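Local coordinates for protein Protease/Reverse transcriptase/ribonuclease H (Eastern chimpanzee simian foamy virus, PDB 7KSF) that probably cleaves viral polyproteins as an aspartic protease and copies the viral RNA genome into DNA, with an RNase H domain to degrade the RNA strand, at residues Pro160-Ile174 with Met194-Trp208. The protein carries 1 engineered substitution. Residues are numbered along the deposited sequence; the frame is centred on the assembly and turned at random.
Sequences PQKQYPINPKAKPSI and MNTPVYPVPKPDGRW
A170 packs its CB against P200 and W208 while its carbonyl O is held by two donors, I174 N and S173 OG, the hydroxyl coming from above the carbonyl plane at 3.1 Å from A170 O. S173 OG, at the indole edge, in turn takes a weak bond from W208 N. A170 CB sits over one face of the W208 indole in a CH-pi contact, 3.9 Å from the centroid of the five-membered ring, and also meets P200 CB at 3.6 Å. I166 and I174 reach P200 as well, and both continue onto W270 of strand 268-270. This end is mainly apolar, with S173 the polar element.

Towards the P160/M194 end, Q163 OE1 accepts from the backbone N of V198 at 2.9 Å, in the carbonyl plane and on a lone pair, while Q163 NE2 turns back to Y164 O at 2.8 Å. With CG anti to the backbone N (chi1 175°) and the chain bent at chi2, the Q163 amide swings over to strand 198-202. Q161 N gives an almost straight bond to N195 O (2.9 Å), and N195 ND2 returns a weak one to Q161 O. Q161 CB lies 3.6 Å from P197 CG.

Bonds at both OE1 and NE2 thus fix the rotation of the Q163 amide against the 198-202/208-212 hairpin of the reverse transcriptase, and A170 O and S173 tie the start of helix 171-184 to W208.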
loop_
_atom_site.group_PDB
_atom_site.type_symbol
_atom_site.label_atom_id
_atom_site.label_comp_id
_atom_site.label_asym_id
_atom_site.label_seq_id
_atom_site.Cartn_x
_atom_site.Cartn_y
_atom_site.Cartn_z
ATOM N N PRO A 160 -5.306 27.271 21.818
ATOM C CA PRO A 160 -5.790 27.322 20.433
ATOM C C PRO A 160 -4.717 27.816 19.476
ATOM O O PRO A 160 -3.989 28.770 19.761
ATOM C CB PRO A 160 -6.972 28.296 20.504
ATOM C CG PRO A 160 -6.744 29.089 21.755
ATOM C CD PRO A 160 -6.062 28.166 22.709
ATOM N N GLN A 161 -4.632 27.154 18.328
ATOM C CA GLN A 161 -3.672 27.523 17.299
ATOM C C GLN A 161 -4.326 28.448 16.285
ATOM O O GLN A 161 -5.468 28.228 15.870
ATOM C CB GLN A 161 -3.130 26.279 16.599
ATOM C CG GLN A 161 -2.153 25.475 17.434
ATOM C CD GLN A 161 -0.801 26.152 17.552
ATOM O OE1 GLN A 161 -0.382 26.886 16.654
ATOM N NE2 GLN A 161 -0.116 25.913 18.662
ATOM N N LYS A 162 -3.602 29.490 15.899
ATOM C CA LYS A 162 -4.073 30.361 14.836
ATOM C C LYS A 162 -3.992 29.639 13.500
ATOM O O LYS A 162 -3.043 28.894 13.235
ATOM C CB LYS A 162 -3.250 31.648 14.803
ATOM C CG LYS A 162 -3.457 32.548 16.010
ATOM C CD LYS A 162 -2.701 33.852 15.837
ATOM C CE LYS A 162 -3.068 34.860 16.907
ATOM N NZ LYS A 162 -2.412 36.163 16.629
ATOM N N GLN A 163 -5.000 29.852 12.659
ATOM C CA GLN A 163 -5.098 29.191 11.360
ATOM C C GLN A 163 -4.540 30.114 10.285
ATOM O O GLN A 163 -5.106 31.178 10.010
ATOM C CB GLN A 163 -6.545 28.813 11.055
ATOM C CG GLN A 163 -6.734 28.225 9.674
ATOM C CD GLN A 163 -5.905 26.977 9.465
ATOM O OE1 GLN A 163 -5.886 26.083 10.311
ATOM N NE2 GLN A 163 -5.209 26.911 8.335
ATOM N N TYR A 164 -3.434 29.704 9.676
ATOM C CA TYR A 164 -2.829 30.469 8.599
ATOM C C TYR A 164 -3.553 30.202 7.280
ATOM O O TYR A 164 -4.134 29.129 7.090
ATOM C CB TYR A 164 -1.352 30.112 8.458
ATOM C CG TYR A 164 -0.484 30.626 9.585
ATOM C CD1 TYR A 164 0.698 29.983 9.926
ATOM C CD2 TYR A 164 -0.843 31.760 10.302
ATOM C CE1 TYR A 164 1.494 30.453 10.952
ATOM C CE2 TYR A 164 -0.053 32.237 11.330
ATOM C CZ TYR A 164 1.113 31.579 11.651
ATOM O OH TYR A 164 1.905 32.050 12.673
ATOM N N PRO A 165 -3.551 31.168 6.364
ATOM C CA PRO A 165 -4.176 30.945 5.054
ATOM C C PRO A 165 -3.515 29.709 4.458
ATOM O O PRO A 165 -2.357 29.398 4.748
ATOM C CB PRO A 165 -3.986 32.284 4.334
ATOM C CG PRO A 165 -3.823 33.281 5.430
ATOM C CD PRO A 165 -3.099 32.561 6.528
ATOM N N ILE A 166 -4.268 29.005 3.616
ATOM C CA ILE A 166 -3.801 27.748 3.041
ATOM C C ILE A 166 -3.854 27.941 1.532
ATOM O O ILE A 166 -4.199 29.024 1.043
ATOM C CB ILE A 166 -4.589 26.495 3.457
ATOM C CG1 ILE A 166 -6.037 26.592 2.972
ATOM C CG2 ILE A 166 -4.540 26.319 4.966
ATOM C CD1 ILE A 166 -6.852 25.353 3.250
ATOM N N ASN A 167 -3.517 26.894 0.791
ATOM C CA ASN A 167 -3.481 26.967 -0.666
ATOM C C ASN A 167 -4.899 27.000 -1.224
ATOM O O ASN A 167 -5.688 26.087 -0.946
ATOM C CB ASN A 167 -2.711 25.773 -1.234
ATOM C CG ASN A 167 -2.351 25.950 -2.699
ATOM O OD1 ASN A 167 -3.122 26.506 -3.483
ATOM N ND2 ASN A 167 -1.169 25.478 -3.075
ATOM N N PRO A 168 -5.265 28.018 -2.011
ATOM C CA PRO A 168 -6.623 28.053 -2.576
ATOM C C PRO A 168 -6.859 27.022 -3.666
ATOM O O PRO A 168 -8.021 26.764 -4.001
ATOM C CB PRO A 168 -6.734 29.480 -3.127
ATOM C CG PRO A 168 -5.325 29.886 -3.405
ATOM C CD PRO A 168 -4.482 29.216 -2.357
ATOM N N LYS A 169 -5.806 26.428 -4.232
ATOM C CA LYS A 169 -6.001 25.388 -5.233
ATOM C C LYS A 169 -6.579 24.114 -4.628
ATOM O O LYS A 169 -7.105 23.275 -5.364
ATOM C CB LYS A 169 -4.677 25.089 -5.940
ATOM C CG LYS A 169 -4.820 24.414 -7.297
ATOM C CD LYS A 169 -3.484 24.339 -8.023
ATOM C CE LYS A 169 -3.644 23.814 -9.443
ATOM N NZ LYS A 169 -2.347 23.786 -10.172
ATOM N N ALA A 170 -6.499 23.964 -3.303
ATOM C CA ALA A 170 -7.047 22.809 -2.605
ATOM C C ALA A 170 -8.441 23.051 -2.038
ATOM O O ALA A 170 -9.141 22.082 -1.729
ATOM C CB ALA A 170 -6.113 22.389 -1.462
ATOM N N LYS A 171 -8.857 24.310 -1.903
ATOM C CA LYS A 171 -10.169 24.623 -1.334
ATOM C C LYS A 171 -11.335 23.943 -2.043
ATOM O O LYS A 171 -12.211 23.408 -1.348
ATOM C CB LYS A 171 -10.379 26.142 -1.319
ATOM C CG LYS A 171 -9.458 26.905 -0.388
ATOM C CD LYS A 171 -9.753 28.395 -0.450
ATOM C CE LYS A 171 -8.793 29.202 0.412
ATOM N NZ LYS A 171 -9.045 30.665 0.286
ATOM N N PRO A 172 -11.428 23.934 -3.380
ATOM C CA PRO A 172 -12.624 23.337 -4.006
ATOM C C PRO A 172 -12.807 21.860 -3.703
ATOM O O PRO A 172 -13.923 21.424 -3.383
ATOM C CB PRO A 172 -12.391 23.590 -5.505
ATOM C CG PRO A 172 -11.439 24.731 -5.565
ATOM C CD PRO A 172 -10.541 24.543 -4.389
ATOM N N SER A 173 -11.739 21.065 -3.800
ATOM C CA SER A 173 -11.855 19.631 -3.554
ATOM C C SER A 173 -12.097 19.313 -2.085
ATOM O O SER A 173 -12.634 18.245 -1.773
ATOM C CB SER A 173 -10.599 18.912 -4.046
ATOM O OG SER A 173 -9.429 19.536 -3.548
ATOM N N ILE A 174 -11.724 20.216 -1.180
ATOM C CA ILE A 174 -11.900 19.976 0.252
ATOM C C ILE A 174 -13.273 20.433 0.730
ATOM O O ILE A 174 -13.868 19.800 1.605
ATOM C CB ILE A 174 -10.771 20.668 1.042
ATOM C CG1 ILE A 174 -9.420 20.057 0.677
ATOM C CG2 ILE A 174 -11.020 20.566 2.537
ATOM C CD1 ILE A 174 -8.268 20.656 1.435
ATOM N N MET A 194 -10.456 25.594 21.842
ATOM C CA MET A 194 -9.318 25.042 21.124
ATOM C C MET A 194 -9.508 25.191 19.621
ATOM O O MET A 194 -10.628 25.115 19.113
ATOM C CB MET A 194 -9.127 23.566 21.480
ATOM C CG MET A 194 -7.924 22.919 20.818
ATOM S SD MET A 194 -6.422 23.873 21.108
ATOM C CE MET A 194 -5.211 22.912 20.203
ATOM N N ASN A 195 -8.403 25.408 18.914
ATOM C CA ASN A 195 -8.398 25.428 17.460
ATOM C C ASN A 195 -7.181 24.666 16.962
ATOM O O ASN A 195 -6.104 24.740 17.561
ATOM C CB ASN A 195 -8.372 26.854 16.910
ATOM C CG ASN A 195 -8.692 26.910 15.434
ATOM O OD1 ASN A 195 -9.845 27.095 15.050
ATOM N ND2 ASN A 195 -7.676 26.743 14.596
ATOM N N THR A 196 -7.355 23.942 15.858
ATOM C CA THR A 196 -6.329 23.078 15.305
ATOM C C THR A 196 -5.962 23.519 13.893
ATOM O O THR A 196 -6.852 23.811 13.087
ATOM C CB THR A 196 -6.812 21.616 15.283
ATOM O OG1 THR A 196 -6.825 21.092 16.616
ATOM C CG2 THR A 196 -5.909 20.752 14.416
ATOM N N PRO A 197 -4.673 23.586 13.566
ATOM C CA PRO A 197 -4.288 23.938 12.197
ATOM C C PRO A 197 -4.696 22.850 11.219
ATOM O O PRO A 197 -4.701 21.660 11.543
ATOM C CB PRO A 197 -2.759 24.066 12.274
ATOM C CG PRO A 197 -2.448 24.192 13.728
ATOM C CD PRO A 197 -3.502 23.401 14.434
ATOM N N VAL A 198 -5.044 23.279 10.009
ATOM C CA VAL A 198 -5.443 22.384 8.931
ATOM C C VAL A 198 -4.482 22.576 7.765
ATOM O O VAL A 198 -4.092 23.705 7.449
ATOM C CB VAL A 198 -6.908 22.626 8.501
ATOM C CG1 VAL A 198 -7.099 24.049 7.998
ATOM C CG2 VAL A 198 -7.332 21.617 7.446
ATOM N N TYR A 199 -4.081 21.467 7.144
ATOM C CA TYR A 199 -3.131 21.481 6.045
ATOM C C TYR A 199 -3.680 20.697 4.863
ATOM O O TYR A 199 -4.344 19.669 5.050
ATOM C CB TYR A 199 -1.789 20.877 6.470
ATOM C CG TYR A 199 -1.061 21.672 7.520
ATOM C CD1 TYR A 199 -0.213 22.710 7.164
ATOM C CD2 TYR A 199 -1.215 21.386 8.869
ATOM C CE1 TYR A 199 0.460 23.442 8.121
ATOM C CE2 TYR A 199 -0.548 22.112 9.834
ATOM C CZ TYR A 199 0.289 23.140 9.456
ATOM O OH TYR A 199 0.959 23.871 10.411
ATOM N N PRO A 200 -3.424 21.149 3.635
ATOM C CA PRO A 200 -3.845 20.377 2.463
ATOM C C PRO A 200 -2.699 19.628 1.799
ATOM O O PRO A 200 -1.592 20.160 1.675
ATOM C CB PRO A 200 -4.416 21.457 1.533
ATOM C CG PRO A 200 -3.712 22.748 1.962
ATOM C CD PRO A 200 -2.978 22.499 3.260
ATOM N N VAL A 201 -2.953 18.397 1.367
ATOM C CA VAL A 201 -1.955 17.613 0.642
ATOM C C VAL A 201 -2.595 17.062 -0.627
ATOM O O VAL A 201 -3.791 16.737 -0.626
ATOM C CB VAL A 201 -1.374 16.492 1.518
ATOM C CG1 VAL A 201 -0.550 17.080 2.651
ATOM C CG2 VAL A 201 -2.483 15.607 2.066
ATOM N N PRO A 202 -1.854 16.948 -1.727
ATOM C CA PRO A 202 -2.465 16.495 -2.978
ATOM C C PRO A 202 -2.740 14.997 -2.968
ATOM O O PRO A 202 -2.196 14.234 -2.170
ATOM C CB PRO A 202 -1.416 16.855 -4.035
ATOM C CG PRO A 202 -0.126 16.835 -3.294
ATOM C CD PRO A 202 -0.438 17.311 -1.898
ATOM N N LYS A 203 -3.615 14.597 -3.887
ATOM C CA LYS A 203 -3.977 13.218 -4.165
ATOM C C LYS A 203 -3.591 12.875 -5.601
ATOM O O LYS A 203 -3.659 13.736 -6.485
ATOM C CB LYS A 203 -5.483 12.991 -3.956
ATOM C CG LYS A 203 -5.921 11.532 -3.949
ATOM C CD LYS A 203 -7.434 11.393 -3.925
ATOM C CE LYS A 203 -7.849 9.951 -4.181
ATOM N NZ LYS A 203 -9.322 9.819 -4.337
ATOM N N PRO A 204 -3.152 11.630 -5.861
ATOM C CA PRO A 204 -2.723 11.253 -7.216
ATOM C C PRO A 204 -3.723 11.554 -8.328
ATOM O O PRO A 204 -3.335 11.683 -9.494
ATOM C CB PRO A 204 -2.490 9.745 -7.086
ATOM C CG PRO A 204 -2.033 9.581 -5.688
ATOM C CD PRO A 204 -2.792 10.598 -4.872
ATOM N N ASP A 205 -5.006 11.660 -7.991
ATOM C CA ASP A 205 -6.020 11.956 -8.994
ATOM C C ASP A 205 -6.086 13.436 -9.350
ATOM O O ASP A 205 -6.846 13.807 -10.250
ATOM C CB ASP A 205 -7.390 11.469 -8.510
ATOM C CG ASP A 205 -7.925 12.286 -7.350
ATOM O OD1 ASP A 205 -7.127 12.963 -6.668
ATOM O OD2 ASP A 205 -9.150 12.247 -7.117
ATOM N N GLY A 206 -5.308 14.286 -8.674
ATOM C CA GLY A 206 -5.277 15.709 -8.922
ATOM C C GLY A 206 -5.916 16.536 -7.823
ATOM O O GLY A 206 -5.561 17.708 -7.653
ATOM N N ARG A 207 -6.845 15.949 -7.074
ATOM C CA ARG A 207 -7.544 16.666 -6.017
ATOM C C ARG A 207 -6.680 16.705 -4.758
ATOM O O ARG A 207 -5.513 16.303 -4.759
ATOM C CB ARG A 207 -8.906 16.026 -5.768
ATOM C CG ARG A 207 -9.957 16.411 -6.795
ATOM C CD ARG A 207 -10.851 15.235 -7.130
ATOM N NE ARG A 207 -11.343 14.565 -5.930
ATOM C CZ ARG A 207 -12.060 13.447 -5.944
ATOM N NH1 ARG A 207 -12.370 12.870 -7.099
ATOM N NH2 ARG A 207 -12.465 12.902 -4.807
ATOM N N TRP A 208 -7.253 17.204 -3.663
ATOM C CA TRP A 208 -6.518 17.417 -2.426
ATOM C C TRP A 208 -7.340 16.930 -1.244
ATOM O O TRP A 208 -8.572 17.005 -1.248
ATOM C CB TRP A 208 -6.171 18.898 -2.221
ATOM C CG TRP A 208 -5.449 19.533 -3.373
ATOM C CD1 TRP A 208 -5.952 19.801 -4.615
ATOM C CD2 TRP A 208 -4.100 20.012 -3.377
ATOM N NE1 TRP A 208 -4.996 20.400 -5.394
ATOM C CE2 TRP A 208 -3.849 20.544 -4.659
ATOM C CE3 TRP A 208 -3.080 20.040 -2.425
ATOM C CZ2 TRP A 208 -2.620 21.093 -5.009
ATOM C CZ3 TRP A 208 -1.860 20.586 -2.774
ATOM C CH2 TRP A 208 -1.640 21.107 -4.055
#